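Sister chromatid cohesion protein (Chaetomium thermophilum, PDB 5T8V) probably loads cohesin onto chromatin as the Scc2/Nipped-B cohesin loader, of which this chain is the HEAT-repeat-rich C-terminal fragment. Local coordinates at residues E373-N378 / A424-R429. Residues are numbered along the deposited sequence; the frame is centred on the assembly and turned at random.
Sequences ETARNN and AELLLR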
loop_
_atom_site.group_PDB
_atom_site.type_symbol
_atom_site.label_atom_id
_atom_site.label_comp_id
_atom_site.label_asym_id
_atom_site.label_seq_id
_atom_site.Cartn_x
_atom_site.Cartn_y
_atom_site.Cartn_z
ATOM N N GLU A 373 -25.643 31.148 1.515
ATOM C CA GLU A 373 -24.661 31.640 2.474
ATOM C C GLU A 373 -25.038 31.244 3.895
ATOM O O GLU A 373 -24.174 30.829 4.679
ATOM C CB GLU A 373 -24.527 33.158 2.363
ATOM C CG GLU A 373 -23.135 33.615 1.984
ATOM C CD GLU A 373 -23.006 35.122 1.949
ATOM O OE1 GLU A 373 -23.239 35.768 2.993
ATOM O OE2 GLU A 373 -22.676 35.662 0.873
ATOM N N THR A 374 -26.320 31.364 4.253
ATOM C CA THR A 374 -26.743 30.924 5.579
ATOM C C THR A 374 -26.645 29.408 5.705
ATOM O O THR A 374 -26.230 28.894 6.751
ATOM C CB THR A 374 -28.167 31.398 5.874
ATOM O OG1 THR A 374 -29.063 30.883 4.886
ATOM C CG2 THR A 374 -28.242 32.916 5.877
ATOM N N ALA A 375 -27.013 28.674 4.651
ATOM C CA ALA A 375 -26.855 27.221 4.682
ATOM C C ALA A 375 -25.406 26.836 4.950
ATOM O O ALA A 375 -25.117 26.013 5.830
ATOM C CB ALA A 375 -27.345 26.613 3.370
ATOM N N ARG A 376 -24.474 27.436 4.207
ATOM C CA ARG A 376 -23.063 27.158 4.442
ATOM C C ARG A 376 -22.629 27.589 5.839
ATOM O O ARG A 376 -21.772 26.938 6.446
ATOM C CB ARG A 376 -22.214 27.853 3.380
ATOM C CG ARG A 376 -20.725 27.577 3.508
ATOM C CD ARG A 376 -19.944 28.132 2.332
ATOM N NE ARG A 376 -20.343 29.498 2.004
ATOM C CZ ARG A 376 -20.063 30.561 2.752
ATOM N NH1 ARG A 376 -20.468 31.764 2.367
ATOM N NH2 ARG A 376 -19.387 30.427 3.888
ATOM N N ASN A 377 -23.203 28.673 6.368
ATOM C CA ASN A 377 -22.845 29.115 7.713
ATOM C C ASN A 377 -23.252 28.081 8.758
ATOM O O ASN A 377 -22.478 27.765 9.670
ATOM C CB ASN A 377 -23.496 30.465 8.017
ATOM C CG ASN A 377 -22.802 31.617 7.325
ATOM O OD1 ASN A 377 -21.665 31.493 6.874
ATOM N ND2 ASN A 377 -23.482 32.753 7.247
ATOM N N ASN A 378 -24.471 27.550 8.648
ATOM C CA ASN A 378 -24.921 26.535 9.595
ATOM C C ASN A 378 -24.082 25.267 9.470
ATOM O O ASN A 378 -23.554 24.743 10.467
ATOM C CB ASN A 378 -26.402 26.232 9.361
ATOM C CG ASN A 378 -27.274 27.471 9.464
ATOM O OD1 ASN A 378 -26.981 28.391 10.227
ATOM N ND2 ASN A 378 -28.352 27.498 8.694
ATOM N N ALA A 424 -26.561 16.677 3.203
ATOM C CA ALA A 424 -25.472 15.714 3.311
ATOM C C ALA A 424 -24.283 16.141 2.462
ATOM O O ALA A 424 -23.135 16.121 2.921
ATOM C CB ALA A 424 -25.952 14.324 2.887
ATOM N N GLU A 425 -24.536 16.527 1.209
ATOM C CA GLU A 425 -23.444 16.935 0.337
ATOM C C GLU A 425 -22.782 18.210 0.833
ATOM O O GLU A 425 -21.590 18.416 0.590
ATOM C CB GLU A 425 -23.948 17.121 -1.095
ATOM C CG GLU A 425 -22.872 17.551 -2.097
ATOM C CD GLU A 425 -22.613 19.048 -2.093
ATOM O OE1 GLU A 425 -23.484 19.807 -1.613
ATOM O OE2 GLU A 425 -21.533 19.466 -2.564
ATOM N N LEU A 426 -23.527 19.078 1.516
ATOM C CA LEU A 426 -22.948 20.327 1.999
ATOM C C LEU A 426 -22.067 20.086 3.219
ATOM O O LEU A 426 -20.928 20.571 3.285
ATOM C CB LEU A 426 -24.063 21.325 2.320
ATOM C CG LEU A 426 -23.636 22.678 2.889
ATOM C CD1 LEU A 426 -22.587 23.344 2.016
ATOM C CD2 LEU A 426 -24.851 23.577 3.038
ATOM N N LEU A 427 -22.577 19.330 4.193
ATOM C CA LEU A 427 -21.775 18.976 5.357
ATOM C C LEU A 427 -20.528 18.205 4.943
ATOM O O LEU A 427 -19.414 18.510 5.387
ATOM C CB LEU A 427 -22.620 18.161 6.333
ATOM C CG LEU A 427 -23.754 18.933 7.009
ATOM C CD1 LEU A 427 -24.801 17.982 7.549
ATOM C CD2 LEU A 427 -23.200 19.800 8.126
ATOM N N LEU A 428 -20.700 17.203 4.077
ATOM C CA LEU A 428 -19.558 16.434 3.593
ATOM C C LEU A 428 -18.606 17.296 2.778
ATOM O O LEU A 428 -17.392 17.076 2.808
ATOM C CB LEU A 428 -20.044 15.251 2.756
ATOM C CG LEU A 428 -20.738 14.126 3.522
ATOM C CD1 LEU A 428 -21.468 13.200 2.558
ATOM C CD2 LEU A 428 -19.731 13.348 4.349
ATOM N N ARG A 429 -19.134 18.272 2.037
ATOM C CA ARG A 429 -18.282 19.155 1.249
ATOM C C ARG A 429 -17.376 19.981 2.152
ATOM O O ARG A 429 -16.156 20.024 1.957
ATOM C CB ARG A 429 -19.137 20.072 0.375
ATOM C CG ARG A 429 -18.339 20.974 -0.559
ATOM C CD ARG A 429 -19.052 22.295 -0.800
ATOM N NE ARG A 429 -20.396 22.109 -1.339
ATOM C CZ ARG A 429 -21.281 23.086 -1.490
ATOM N NH1 ARG A 429 -20.976 24.328 -1.141
ATOM N NH2 ARG A 429 -22.480 22.820 -1.988
#
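Leu426 of helix 423-440 lays one methyl on helix 357-391, at Ala375 and the start of Arg376. Its CB sets out toward that helix, and CG lies anti to the backbone N (chi1 178°), which carries the fork outward until the two methyls part company. CD2 goes to the helix backbone, where it rests 3.7 Å from Ala375 O, close to Arg376 N. The same CD2 is 3.9 Å from Ala375 CB. Alanine suits this place because its single methyl lets the leucine tip come down onto the main chain, where the Arg376 CA lies 7.3 Å from the Leu426 CA. No hydrogen bond crosses between the segments; the contact is small, made by van der Waals packing of a methyl on main chain and the alanine CB.

Both helices belong to the all-helical, HEAT-repeat solenoid of the cohesin loader, in which neighbouring helices pack through such aliphatic side chains. Val314 of helix 305-315 and Ala379, one turn beyond Ala375, also touch Leu426, so its branched, uncharged chain fits a site shared by three helices. Leu427 adds contacts with Ala379, Val382 and Ile383 of helix 357-391.

The other methyl, CD1, turns to the polar margin. The guanidinium of Arg429 offers it a face, with CD1 3.6 Å above the plane and displaced toward the rim, while CD1 stays 4.7 Å from Arg376 CB. Arg429 grips Glu425, one turn earlier, side-on: NE donates to Glu425 OE2 at 3.1 Å with a fairly straight angle of 166°, and NH2 reaches OE1 less directly, tilted from the guanidinium plane. This i to i+4 salt bridge holds the flat group beside the leucine and probably offsets the charge of Arg429, softening its repulsion with Arg376, whose NE is 6.1 Å from Arg429 NH1.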